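Metallo-beta-lactamase 1 (PDB 5MMD) is a class B, zinc-dependent beta-lactamase that probably hydrolyses beta-lactam antibiotics to substituted beta-amino acids. Local coordinates at residues G16-S22 with S34-I40; K44-T50 with L71-T77; D49-S53 with E81-I87; T57-V61 with K88-G92. All coordinates share one frame; numbering follows the deposited sequence.

Interaction 1: G16-S22 with S34-I40; sequences GVFLHKS and SNGLVVI
Gly16 to Ser22 runs antiparallel to Ser34 to Ile40, the axes of strands 17-22 and 34-40 inclined at 150°, with paired backbone bonds at Phe18 and Val38, His20 and Gly36, and Ser22 and Ser34. The shortest of these joins Val38 N to Phe18 O at 2.7 Å. On one face the His20 ring folds back over the partner strand: with chi1 at 66° its CG sits between the backbone N and the carbonyl carbon, and the ring lies flat over Gly36, whose CA is 3.5 Å from the ring centroid in a CH-pi contact. The same face carries Phe18, whose CE1 meets CG1 of Ile40 at the ring edge, 3.9 Å away, while Trp63 packs edge-to-face against the ring. On the other face Lys21 and Asn35 lie side by side, and two bends at the end of the lysine chain deliver NZ to Asn35 OD1 at 2.7 Å. Leu19 CD1 rests on Asn35 CB, 3.7 Å off. At the far end a water bridges His20 ND1, Ser22 OG and Ser34 O; Ser22 OG also bonds Trp52 N. This is a beta hairpin in the first sheet of the metallo-beta-lactamase alpha-beta/beta-alpha sandwich, with Ser34 ending beside the zinc site.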
loop_
_atom_site.group_PDB
_atom_site.type_symbol
_atom_site.label_atom_id
_atom_site.label_comp_id
_atom_site.label_asym_id
_atom_site.label_seq_id
_atom_site.Cartn_x
_atom_site.Cartn_y
_atom_site.Cartn_z
ATOM N N GLY A 16 15.327 3.746 -8.858
ATOM C CA GLY A 16 14.022 4.342 -9.104
ATOM C C GLY A 16 12.870 3.804 -8.287
ATOM O O GLY A 16 11.715 3.925 -8.693
ATOM N N VAL A 17 13.162 3.262 -7.111
ATOM C CA VAL A 17 12.109 2.829 -6.229
ATOM C C VAL A 17 12.466 3.294 -4.843
ATOM O O VAL A 17 13.524 2.943 -4.326
ATOM C CB VAL A 17 11.919 1.323 -6.243
ATOM C CG1 VAL A 17 10.778 0.957 -5.326
ATOM C CG2 VAL A 17 11.690 0.835 -7.642
ATOM N N PHE A 18 11.578 4.097 -4.276
ATOM C CA PHE A 18 11.788 4.733 -2.977
ATOM C C PHE A 18 10.726 4.343 -1.973
ATOM O O PHE A 18 9.542 4.409 -2.286
ATOM C CB PHE A 18 11.783 6.245 -3.138
ATOM C CG PHE A 18 12.827 6.735 -4.091
ATOM C CD1 PHE A 18 12.518 6.881 -5.444
ATOM C CD2 PHE A 18 14.118 7.002 -3.652
ATOM C CE1 PHE A 18 13.488 7.328 -6.351
ATOM C CE2 PHE A 18 15.109 7.466 -4.556
ATOM C CZ PHE A 18 14.792 7.619 -5.903
ATOM N N LEU A 19 11.138 3.928 -0.776
ATOM C CA LEU A 19 10.195 3.667 0.312
ATOM C C LEU A 19 9.944 4.957 1.080
ATOM O O LEU A 19 10.895 5.626 1.513
ATOM C CB LEU A 19 10.751 2.601 1.236
ATOM C CG LEU A 19 10.038 2.295 2.550
ATOM C CD1 LEU A 19 8.923 1.355 2.332
ATOM C CD2 LEU A 19 11.013 1.692 3.525
ATOM N N HIS A 20 8.678 5.322 1.271
ATOM C CA HIS A 20 8.381 6.479 2.097
ATOM C C HIS A 20 7.698 5.986 3.394
ATOM O O HIS A 20 6.931 5.011 3.395
ATOM C CB HIS A 20 7.553 7.522 1.332
ATOM C CG HIS A 20 6.166 7.088 0.943
ATOM N ND1 HIS A 20 5.080 7.204 1.791
ATOM C CD2 HIS A 20 5.674 6.624 -0.232
ATOM C CE1 HIS A 20 3.999 6.751 1.189
ATOM N NE2 HIS A 20 4.324 6.435 -0.065
ATOM N N LYS A 21 8.029 6.635 4.495
ATOM C CA LYS A 21 7.593 6.171 5.789
ATOM C C LYS A 21 7.083 7.358 6.522
ATOM O O LYS A 21 7.748 8.388 6.567
ATOM C CB LYS A 21 8.743 5.489 6.511
ATOM C CG LYS A 21 8.346 4.757 7.772
ATOM C CD LYS A 21 9.592 4.137 8.464
ATOM C CE LYS A 21 10.335 3.158 7.590
ATOM N NZ LYS A 21 9.570 1.887 7.290
ATOM N N SER A 22 5.863 7.255 7.037
ATOM C CA SER A 22 5.263 8.373 7.775
ATOM C C SER A 22 4.596 7.847 9.016
ATOM O O SER A 22 4.333 6.658 9.112
ATOM C CB SER A 22 4.256 9.128 6.906
ATOM O OG SER A 22 3.229 8.283 6.449
ATOM N N SER A 34 3.946 3.952 8.795
ATOM C CA SER A 34 3.281 3.357 7.628
ATOM C C SER A 34 4.148 3.516 6.409
ATOM O O SER A 34 4.727 4.574 6.247
ATOM C CB SER A 34 1.930 4.020 7.410
ATOM O OG SER A 34 1.427 3.776 6.094
ATOM N N ASN A 35 4.208 2.488 5.561
ATOM C CA ASN A 35 5.035 2.489 4.350
ATOM C C ASN A 35 4.230 2.797 3.090
ATOM O O ASN A 35 3.062 2.454 3.001
ATOM C CB ASN A 35 5.703 1.136 4.115
ATOM C CG ASN A 35 6.614 0.722 5.251
ATOM O OD1 ASN A 35 7.245 1.543 5.900
ATOM N ND2 ASN A 35 6.671 -0.578 5.497
ATOM N N GLY A 36 4.888 3.397 2.118
ATOM C CA GLY A 36 4.363 3.420 0.752
ATOM C C GLY A 36 5.569 3.461 -0.180
ATOM O O GLY A 36 6.700 3.387 0.312
ATOM N N LEU A 37 5.352 3.533 -1.494
ATOM C CA LEU A 37 6.480 3.665 -2.422
ATOM C C LEU A 37 6.338 4.877 -3.315
ATOM O O LEU A 37 5.250 5.381 -3.570
ATOM C CB LEU A 37 6.640 2.419 -3.300
ATOM C CG LEU A 37 6.894 1.054 -2.634
ATOM C CD1 LEU A 37 6.897 -0.096 -3.628
ATOM C CD2 LEU A 37 8.220 1.044 -1.856
ATOM N N VAL A 38 7.472 5.310 -3.839
ATOM C CA VAL A 38 7.480 6.164 -5.000
ATOM C C VAL A 38 8.242 5.361 -6.069
ATOM O O VAL A 38 9.389 4.918 -5.864
ATOM C CB VAL A 38 8.145 7.543 -4.737
ATOM C CG1 VAL A 38 8.070 8.426 -5.986
ATOM C CG2 VAL A 38 7.528 8.223 -3.566
ATOM N N VAL A 39 7.593 5.167 -7.210
ATOM C CA VAL A 39 8.172 4.409 -8.305
ATOM C C VAL A 39 8.372 5.293 -9.544
ATOM O O VAL A 39 7.468 6.005 -9.979
ATOM C CB VAL A 39 7.283 3.231 -8.662
ATOM C CG1 VAL A 39 7.872 2.444 -9.805
ATOM C CG2 VAL A 39 7.018 2.368 -7.444
ATOM N N ILE A 40 9.560 5.212 -10.113
ATOM C CA ILE A 40 9.929 6.009 -11.265
ATOM C C ILE A 40 10.079 5.199 -12.532
ATOM O O ILE A 40 10.742 4.163 -12.545
ATOM C CB ILE A 40 11.259 6.717 -11.047
ATOM C CG1 ILE A 40 11.355 7.304 -9.656
ATOM C CG2 ILE A 40 11.513 7.765 -12.172
ATOM C CD1 ILE A 40 10.376 8.318 -9.352
HETATM O O HOH W 1 11.262 1.882 -10.858
HETATM O O HOH W 2 4.168 6.654 4.334
#

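Interaction 2: K44-T50 with L71-T77; sequences KAFIIDT and LAGSIST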
loop_
_atom_site.group_PDB
_atom_site.type_symbol
_atom_site.label_atom_id
_atom_site.label_comp_id
_atom_site.label_asym_id
_atom_site.label_seq_id
_atom_site.Cartn_x
_atom_site.Cartn_y
_atom_site.Cartn_z
ATOM N N LYS A 44 8.904 9.885 -14.801
ATOM C CA LYS A 44 7.604 10.038 -14.138
ATOM C C LYS A 44 7.549 9.273 -12.828
ATOM O O LYS A 44 7.956 8.117 -12.774
ATOM C CB LYS A 44 6.476 9.561 -15.039
ATOM C CG LYS A 44 6.541 10.185 -16.449
ATOM C CD LYS A 44 5.635 9.486 -17.455
ATOM C CE LYS A 44 5.751 10.106 -18.853
ATOM N NZ LYS A 44 7.022 9.818 -19.615
ATOM N N ALA A 45 6.967 9.901 -11.808
ATOM C CA ALA A 45 6.851 9.301 -10.465
ATOM C C ALA A 45 5.421 8.898 -10.127
ATOM O O ALA A 45 4.479 9.687 -10.335
ATOM C CB ALA A 45 7.349 10.252 -9.414
ATOM N N PHE A 46 5.249 7.679 -9.633
ATOM C CA PHE A 46 3.920 7.238 -9.228
ATOM C C PHE A 46 3.970 6.924 -7.743
ATOM O O PHE A 46 4.891 6.236 -7.288
ATOM C CB PHE A 46 3.466 6.021 -10.022
ATOM C CG PHE A 46 1.971 5.936 -10.141
ATOM C CD1 PHE A 46 1.228 5.406 -9.134
ATOM C CD2 PHE A 46 1.324 6.436 -11.250
ATOM C CE1 PHE A 46 -0.178 5.339 -9.229
ATOM C CE2 PHE A 46 -0.069 6.372 -11.353
ATOM C CZ PHE A 46 -0.799 5.834 -10.318
ATOM N N ILE A 47 3.033 7.480 -6.982
ATOM C CA ILE A 47 2.939 7.182 -5.541
ATOM C C ILE A 47 2.060 5.978 -5.263
ATOM O O ILE A 47 0.893 5.932 -5.689
ATOM C CB ILE A 47 2.385 8.348 -4.776
ATOM C CG1 ILE A 47 3.310 9.523 -4.907
ATOM C CG2 ILE A 47 2.242 8.007 -3.282
ATOM C CD1 ILE A 47 2.654 10.851 -4.611
ATOM N N ILE A 48 2.627 4.988 -4.591
ATOM C CA ILE A 48 1.861 3.856 -4.067
ATOM C C ILE A 48 1.618 4.062 -2.555
ATOM O O ILE A 48 2.517 3.878 -1.733
ATOM C CB ILE A 48 2.555 2.519 -4.305
ATOM C CG1 ILE A 48 2.818 2.314 -5.806
ATOM C CG2 ILE A 48 1.714 1.377 -3.711
ATOM C CD1 ILE A 48 3.598 0.989 -6.135
ATOM N N ASP A 49 0.375 4.450 -2.278
ATOM C CA ASP A 49 -0.196 4.814 -0.957
ATOM C C ASP A 49 0.299 6.168 -0.495
ATOM O O ASP A 49 1.487 6.481 -0.604
ATOM C CB ASP A 49 0.077 3.726 0.074
ATOM C CG ASP A 49 -0.857 2.564 -0.104
ATOM O OD1 ASP A 49 -1.860 2.775 -0.802
ATOM O OD2 ASP A 49 -0.592 1.459 0.395
ATOM N N THR A 50 -0.636 7.018 -0.058
ATOM C CA THR A 50 -0.233 8.298 0.452
ATOM C C THR A 50 0.396 8.124 1.834
ATOM O O THR A 50 0.220 7.109 2.488
ATOM C CB THR A 50 -1.403 9.300 0.583
ATOM O OG1 THR A 50 -2.192 8.958 1.745
ATOM C CG2 THR A 50 -2.290 9.313 -0.656
ATOM N N LEU A 71 5.318 14.258 -11.524
ATOM C CA LEU A 71 4.382 13.439 -10.729
ATOM C C LEU A 71 3.220 13.019 -11.591
ATOM O O LEU A 71 2.547 13.857 -12.146
ATOM C CB LEU A 71 3.887 14.198 -9.509
ATOM C CG LEU A 71 2.935 13.443 -8.586
ATOM C CD1 LEU A 71 3.428 12.022 -8.230
ATOM C CD2 LEU A 71 2.776 14.272 -7.326
ATOM N N ALA A 72 2.986 11.718 -11.675
ATOM C CA ALA A 72 1.976 11.155 -12.555
ATOM C C ALA A 72 0.650 10.848 -11.836
ATOM O O ALA A 72 -0.417 10.921 -12.434
ATOM C CB ALA A 72 2.510 9.904 -13.191
ATOM N N GLY A 73 0.717 10.529 -10.552
ATOM C CA GLY A 73 -0.468 10.127 -9.806
ATOM C C GLY A 73 -0.197 9.291 -8.559
ATOM O O GLY A 73 0.943 8.988 -8.211
ATOM N N SER A 74 -1.271 8.900 -7.897
ATOM C CA SER A 74 -1.171 8.033 -6.723
ATOM C C SER A 74 -2.233 6.948 -6.793
ATOM O O SER A 74 -3.323 7.160 -7.350
ATOM C CB SER A 74 -1.324 8.843 -5.429
ATOM O OG SER A 74 -2.667 9.242 -5.267
ATOM N N ILE A 75 -1.905 5.783 -6.250
ATOM C CA ILE A 75 -2.871 4.748 -6.007
ATOM C C ILE A 75 -2.926 4.432 -4.488
ATOM O O ILE A 75 -1.882 4.377 -3.825
ATOM C CB ILE A 75 -2.559 3.473 -6.820
ATOM C CG1 ILE A 75 -3.585 2.396 -6.447
ATOM C CG2 ILE A 75 -1.146 3.018 -6.580
ATOM C CD1 ILE A 75 -3.963 1.524 -7.524
ATOM N N SER A 76 -4.136 4.246 -3.944
ATOM C CA SER A 76 -4.275 3.827 -2.537
ATOM C C SER A 76 -4.780 2.386 -2.494
ATOM O O SER A 76 -5.708 2.031 -3.214
ATOM C CB SER A 76 -5.195 4.746 -1.750
ATOM O OG SER A 76 -4.690 6.053 -1.713
ATOM N N THR A 77 -4.145 1.556 -1.667
ATOM C CA THR A 77 -4.335 0.112 -1.775
ATOM C C THR A 77 -5.388 -0.434 -0.813
ATOM O O THR A 77 -5.769 -1.600 -0.915
ATOM C CB THR A 77 -2.984 -0.640 -1.569
ATOM O OG1 THR A 77 -2.465 -0.388 -0.251
ATOM C CG2 THR A 77 -1.973 -0.173 -2.580
#
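Asp49 OD2 receives Thr77 OG1 at 2.7 Å and also the hydroxyl of Tyr156, while its partner OD1 takes Thr77 N, likewise at 2.7 Å. Both bonds from Thr77 reach the syn lone pairs, so one residue fills the mouth of the carboxylate and fixes its rotation. The torsion that sets this up holds Asp49 CG beside its own backbone N (chi1 -78°), turning the carboxylate across the threonine side chain at about a right angle. Before it in the chain, strand 44-48 runs parallel to 71-75, 14° apart, the two laced by Ala72 N to Ala45 O, Ile47 N to Gly73 O and Ile75 N to Ile47 O; Asp49 N closes the series on Ile75 O at 2.7 Å. Phe46 lies over the neighbouring strand, its ring centre covered by Gly73 O 3.6 Å above the plane, with Ser74 N nearer the rim of the same face, and its CE1 touches Ile75 CG2 at 3.7 Å. On the opposite face of the sheet the Ile47 and Leu71 side chains meet at an oblique angle, CD1 to CD1 3.9 Å, toward helix 54-66, which links these strands as a beta-alpha-beta unit. The buried carboxylate, with hydrogen bonds to both oxygens, ties the end of strand 44-48 to Thr77, directly before the zinc ligand His78, and probably helps set the course of the chain into the metal site.

Interaction 3: D49-S53 with E81-I87; sequences DTPWS and EDKTAGI. With ZN (zinc ion), chain C.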
loop_
_atom_site.group_PDB
_atom_site.type_symbol
_atom_site.label_atom_id
_atom_site.label_comp_id
_atom_site.label_asym_id
_atom_site.label_seq_id
_atom_site.Cartn_x
_atom_site.Cartn_y
_atom_site.Cartn_z
ATOM N N ASP A 49 0.375 4.450 -2.278
ATOM C CA ASP A 49 -0.196 4.814 -0.957
ATOM C C ASP A 49 0.299 6.168 -0.495
ATOM O O ASP A 49 1.487 6.481 -0.604
ATOM C CB ASP A 49 0.077 3.726 0.074
ATOM C CG ASP A 49 -0.857 2.564 -0.104
ATOM O OD1 ASP A 49 -1.860 2.775 -0.802
ATOM O OD2 ASP A 49 -0.592 1.459 0.395
ATOM N N THR A 50 -0.636 7.018 -0.058
ATOM C CA THR A 50 -0.233 8.298 0.452
ATOM C C THR A 50 0.396 8.124 1.834
ATOM O O THR A 50 0.220 7.109 2.488
ATOM C CB THR A 50 -1.403 9.300 0.583
ATOM O OG1 THR A 50 -2.192 8.958 1.745
ATOM C CG2 THR A 50 -2.290 9.313 -0.656
ATOM N N PRO A 51 1.161 9.114 2.252
ATOM C CA PRO A 51 1.577 9.186 3.659
ATOM C C PRO A 51 0.351 9.354 4.576
ATOM O O PRO A 51 -0.752 9.603 4.097
ATOM C CB PRO A 51 2.496 10.413 3.678
ATOM C CG PRO A 51 3.142 10.403 2.330
ATOM C CD PRO A 51 1.966 10.002 1.401
ATOM N N TRP A 52 0.561 9.226 5.879
ATOM C CA TRP A 52 -0.485 9.265 6.878
ATOM C C TRP A 52 -0.982 10.655 7.225
ATOM O O TRP A 52 -1.712 10.801 8.196
ATOM C CB TRP A 52 0.018 8.624 8.175
ATOM C CG TRP A 52 -0.964 7.827 8.952
ATOM C CD1 TRP A 52 -2.308 8.026 9.070
ATOM C CD2 TRP A 52 -0.657 6.683 9.753
ATOM N NE1 TRP A 52 -2.860 7.078 9.907
ATOM C CE2 TRP A 52 -1.869 6.228 10.325
ATOM C CE3 TRP A 52 0.529 6.004 10.045
ATOM C CZ2 TRP A 52 -1.929 5.121 11.189
ATOM C CZ3 TRP A 52 0.474 4.896 10.868
ATOM C CH2 TRP A 52 -0.760 4.454 11.432
ATOM N N SER A 53 -0.598 11.677 6.474
ATOM C CA SER A 53 -1.055 13.044 6.768
ATOM C C SER A 53 -0.969 13.942 5.542
ATOM O O SER A 53 -0.186 13.673 4.606
ATOM C CB SER A 53 -0.247 13.665 7.918
ATOM O OG SER A 53 1.077 14.043 7.518
ATOM N N GLU A 81 -6.917 5.233 6.688
ATOM C CA GLU A 81 -6.299 6.547 6.715
ATOM C C GLU A 81 -4.774 6.524 6.516
ATOM O O GLU A 81 -4.224 7.483 5.987
ATOM C CB GLU A 81 -6.625 7.222 8.031
ATOM C CG GLU A 81 -6.285 8.686 8.120
ATOM C CD GLU A 81 -7.151 9.588 7.266
ATOM O OE1 GLU A 81 -6.864 10.797 7.272
ATOM O OE2 GLU A 81 -8.138 9.135 6.641
ATOM N N ASP A 82 -4.107 5.436 6.906
ATOM C CA ASP A 82 -2.654 5.394 6.745
ATOM C C ASP A 82 -2.252 5.362 5.252
ATOM O O ASP A 82 -1.125 5.680 4.946
ATOM C CB ASP A 82 -1.984 4.221 7.525
ATOM C CG ASP A 82 -2.562 2.847 7.230
ATOM O OD1 ASP A 82 -3.784 2.770 6.972
ATOM O OD2 ASP A 82 -1.801 1.824 7.357
ATOM N N LYS A 83 -3.161 5.041 4.346
ATOM C CA LYS A 83 -2.827 4.932 2.903
ATOM C C LYS A 83 -3.591 5.920 2.010
ATOM O O LYS A 83 -3.283 6.061 0.806
ATOM C CB LYS A 83 -3.108 3.508 2.427
ATOM C CG LYS A 83 -2.467 2.394 3.207
ATOM C CD LYS A 83 -0.948 2.557 3.414
ATOM C CE LYS A 83 -0.389 1.358 4.192
ATOM N NZ LYS A 83 0.990 1.599 4.584
ATOM N N THR A 84 -4.573 6.611 2.602
ATOM C CA THR A 84 -5.458 7.527 1.901
ATOM C C THR A 84 -5.463 8.937 2.473
ATOM O O THR A 84 -6.210 9.772 1.991
ATOM C CB THR A 84 -6.927 7.063 1.943
ATOM O OG1 THR A 84 -7.365 6.998 3.315
ATOM C CG2 THR A 84 -7.099 5.697 1.235
ATOM N N ALA A 85 -4.677 9.222 3.508
ATOM C CA ALA A 85 -4.824 10.524 4.168
ATOM C C ALA A 85 -4.593 11.666 3.206
ATOM O O ALA A 85 -5.150 12.746 3.383
ATOM C CB ALA A 85 -3.874 10.677 5.397
ATOM N N GLY A 86 -3.747 11.456 2.209
ATOM C CA GLY A 86 -3.377 12.541 1.335
ATOM C C GLY A 86 -4.226 12.693 0.091
ATOM O O GLY A 86 -3.974 13.603 -0.706
ATOM N N ILE A 87 -5.212 11.820 -0.089
ATOM C CA ILE A 87 -6.038 11.878 -1.297
ATOM C C ILE A 87 -6.704 13.237 -1.512
ATOM O O ILE A 87 -6.663 13.755 -2.627
ATOM C CB ILE A 87 -7.105 10.813 -1.317
ATOM C CG1 ILE A 87 -6.430 9.464 -1.533
ATOM C CG2 ILE A 87 -8.121 11.145 -2.463
ATOM C CD1 ILE A 87 -7.304 8.296 -1.556
HETATM ZN ZN ZN C . -2.115 -0.140 7.538
HETATM O O HOH W 3 -4.124 11.730 9.128
HETATM O O HOH W 4 -4.129 -0.094 8.001
#
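This contact carries one ligand of the second zinc site: Asp82 OD2 binds the zinc ion at 2.0 Å, beside a water on the metal, with Cys159 and His201 completing the set. Trp52 lays one face of its indole against Asp82 CA and CB. The Asp82 CA stands 3.5 Å from the centroid of the five-membered ring, almost on its normal, and CB comes within 3.4 Å of Trp52 CE2 over the same face. With chi1 at 54° Asp82 CG lies between its own N and carbonyl carbon, which sends the carboxylate past the indole to the metal. The ring and carboxylate planes stand 47° apart. His78, His80, Asp82 and the intervening residues form the His-X-His-X-Asp signature of the metallo-beta-lactamase fold, and the short, weakly bonded helix 81-84 carries its last ligand. From the loop after strand 44-48, Thr50 binds this helix at Lys83 O and the turn after it at Gly86 N: Thr50 N meets Lys83 O at 2.9 Å, and Thr50 OG1 accepts Gly86 N at 3.0 Å on a nearly straight line while donating a hydrogen bond to Pro51 O. Lys83 passes its methylenes obliquely across the Asp49 carboxylate, CD being 3.2 Å from OD2, and then carries NZ to Ser34 OG, Asn35 O and Gly200 O. Ala85 CB presses on Trp52 C, 3.4 Å away, where the loop turns into Ser53, the N-cap of helix 54-66.

Interaction 4: T57-V61 with K88-G92; sequences TEKLV and KWLNG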
loop_
_atom_site.group_PDB
_atom_site.type_symbol
_atom_site.label_atom_id
_atom_site.label_comp_id
_atom_site.label_asym_id
_atom_site.label_seq_id
_atom_site.Cartn_x
_atom_site.Cartn_y
_atom_site.Cartn_z
ATOM N N THR A 57 2.095 14.294 2.929
ATOM C CA THR A 57 1.797 14.075 1.519
ATOM C C THR A 57 2.380 15.257 0.746
ATOM O O THR A 57 3.102 15.056 -0.218
ATOM C CB THR A 57 0.289 13.908 1.223
ATOM O OG1 THR A 57 -0.183 12.717 1.861
ATOM C CG2 THR A 57 0.038 13.787 -0.308
ATOM N N GLU A 58 2.133 16.487 1.204
ATOM C CA GLU A 58 2.784 17.644 0.577
ATOM C C GLU A 58 4.301 17.509 0.603
ATOM O O GLU A 58 4.963 17.840 -0.395
ATOM C CB GLU A 58 2.397 18.982 1.231
ATOM C CG GLU A 58 3.156 20.165 0.576
ATOM C CD GLU A 58 4.499 20.519 1.257
ATOM O OE1 GLU A 58 4.705 20.111 2.425
ATOM O OE2 GLU A 58 5.374 21.195 0.632
ATOM N N LYS A 59 4.869 17.037 1.718
ATOM C CA LYS A 59 6.320 16.899 1.798
ATOM C C LYS A 59 6.848 15.908 0.775
ATOM O O LYS A 59 7.967 16.085 0.257
ATOM C CB LYS A 59 6.772 16.455 3.207
ATOM C CG LYS A 59 6.598 17.505 4.260
ATOM C CD LYS A 59 7.036 16.970 5.644
ATOM C CE LYS A 59 7.149 18.079 6.670
ATOM N NZ LYS A 59 5.832 18.660 7.040
ATOM N N LEU A 60 6.070 14.867 0.506
ATOM C CA LEU A 60 6.479 13.814 -0.410
ATOM C C LEU A 60 6.461 14.351 -1.828
ATOM O O LEU A 60 7.400 14.154 -2.597
ATOM C CB LEU A 60 5.573 12.590 -0.263
ATOM C CG LEU A 60 5.921 11.390 -1.159
ATOM C CD1 LEU A 60 7.270 10.752 -0.847
ATOM C CD2 LEU A 60 4.749 10.351 -1.115
ATOM N N VAL A 61 5.414 15.088 -2.139
ATOM C CA VAL A 61 5.237 15.656 -3.461
ATOM C C VAL A 61 6.316 16.680 -3.711
ATOM O O VAL A 61 6.865 16.738 -4.811
ATOM C CB VAL A 61 3.828 16.279 -3.628
ATOM C CG1 VAL A 61 3.749 17.098 -4.884
ATOM C CG2 VAL A 61 2.826 15.160 -3.676
ATOM N N LYS A 88 -7.265 13.830 -0.460
ATOM C CA LYS A 88 -7.882 15.137 -0.571
ATOM C C LYS A 88 -6.897 16.199 -1.029
ATOM O O LYS A 88 -7.207 16.995 -1.930
ATOM C CB LYS A 88 -8.517 15.581 0.754
ATOM C CG LYS A 88 -9.131 16.990 0.671
ATOM C CD LYS A 88 -9.658 17.506 1.993
ATOM C CE LYS A 88 -11.095 17.087 2.230
ATOM N NZ LYS A 88 -11.646 17.731 3.459
ATOM N N TRP A 89 -5.713 16.222 -0.419
ATOM C CA TRP A 89 -4.732 17.229 -0.780
ATOM C C TRP A 89 -4.319 17.030 -2.250
ATOM O O TRP A 89 -4.219 17.989 -3.001
ATOM C CB TRP A 89 -3.523 17.183 0.154
ATOM C CG TRP A 89 -2.523 18.240 -0.164
ATOM C CD1 TRP A 89 -2.483 19.528 0.310
ATOM C CD2 TRP A 89 -1.434 18.109 -1.063
ATOM N NE1 TRP A 89 -1.413 20.198 -0.243
ATOM C CE2 TRP A 89 -0.754 19.347 -1.087
ATOM C CE3 TRP A 89 -0.979 17.079 -1.863
ATOM C CZ2 TRP A 89 0.361 19.571 -1.884
ATOM C CZ3 TRP A 89 0.149 17.304 -2.660
ATOM C CH2 TRP A 89 0.791 18.546 -2.663
ATOM N N LEU A 90 -4.155 15.786 -2.667
ATOM C CA LEU A 90 -3.684 15.495 -4.014
ATOM C C LEU A 90 -4.761 15.885 -5.032
ATOM O O LEU A 90 -4.464 16.472 -6.077
ATOM C CB LEU A 90 -3.347 14.022 -4.138
ATOM C CG LEU A 90 -2.119 13.466 -3.413
ATOM C CD1 LEU A 90 -2.141 11.934 -3.468
ATOM C CD2 LEU A 90 -0.860 14.021 -4.027
ATOM N N ASN A 91 -6.003 15.547 -4.705
ATOM C CA ASN A 91 -7.151 15.934 -5.497
ATOM C C ASN A 91 -7.178 17.431 -5.714
ATOM O O ASN A 91 -7.432 17.919 -6.814
ATOM C CB ASN A 91 -8.434 15.499 -4.815
ATOM C CG ASN A 91 -8.732 14.043 -5.016
ATOM O OD1 ASN A 91 -8.036 13.347 -5.759
ATOM N ND2 ASN A 91 -9.762 13.561 -4.349
ATOM N N GLY A 92 -6.937 18.158 -4.628
ATOM C CA GLY A 92 -6.885 19.604 -4.675
ATOM C C GLY A 92 -5.830 20.165 -5.608
ATOM O O GLY A 92 -5.974 21.282 -6.096
#
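One face of the Trp89 indole carries Glu58, and its edge meets Val61 and Leu90. Over the six-membered ring Glu58 CA sits 4.0 Å from the centroid, 15° off the normal, a CH-pi contact, and Glu58 CB lies nearer the rim, 3.8 Å from CZ2. The glutamate carboxylate bends away at chi2, its plane 77° from the ring, so the chain's methylenes and not its charge do the touching. In the plane of the indole lie Val61 CG1 and Leu90 CD2, while Val61 CG2 comes in obliquely, 3.6 Å from CZ3. With its CG anti to the backbone N (chi1 -178°), Trp89 reaches straight across to helix 54-66, whose axis over Thr57 to Val61 comes no closer than 10.6 Å to that of 88-92, with 50° between their directions. Thr57 CG2 fills the angle between Trp89 and Leu90, touching CE3 and Leu90 CG at 3.8 Å each; its OG1 turns back to Ser53 O at the start of its own helix. Toward the sheet, Val61 meets Leu71 and Leu90 meets Ser74, both on strand 70-75. No hydrogen bond crosses between the segments, so these two segments are joined by apolar and CH-pi contact alone, with one large aromatic side chain bridging the helices.

From the N terminus, interaction 1 comes first and closes the hairpin of strands 17-26 and 32-41. It is finished before the others open. Strand 32-41 then pairs with strand 44-48, which leads into interaction 2, where helix 54-66 is the crossover to strand 70-75. Interaction 3 shares its starting stretch with interaction 2, Asp49 and Thr50 belonging to both, and closes further along the chain, on the metal-binding helix 81-84. Interaction 4 crosses both: it leaves from helix 54-66, between their segments, and ends beyond them on helix 87-92. Together they tie the first sheet to its helices on one side and, through Asp82, to the zinc site.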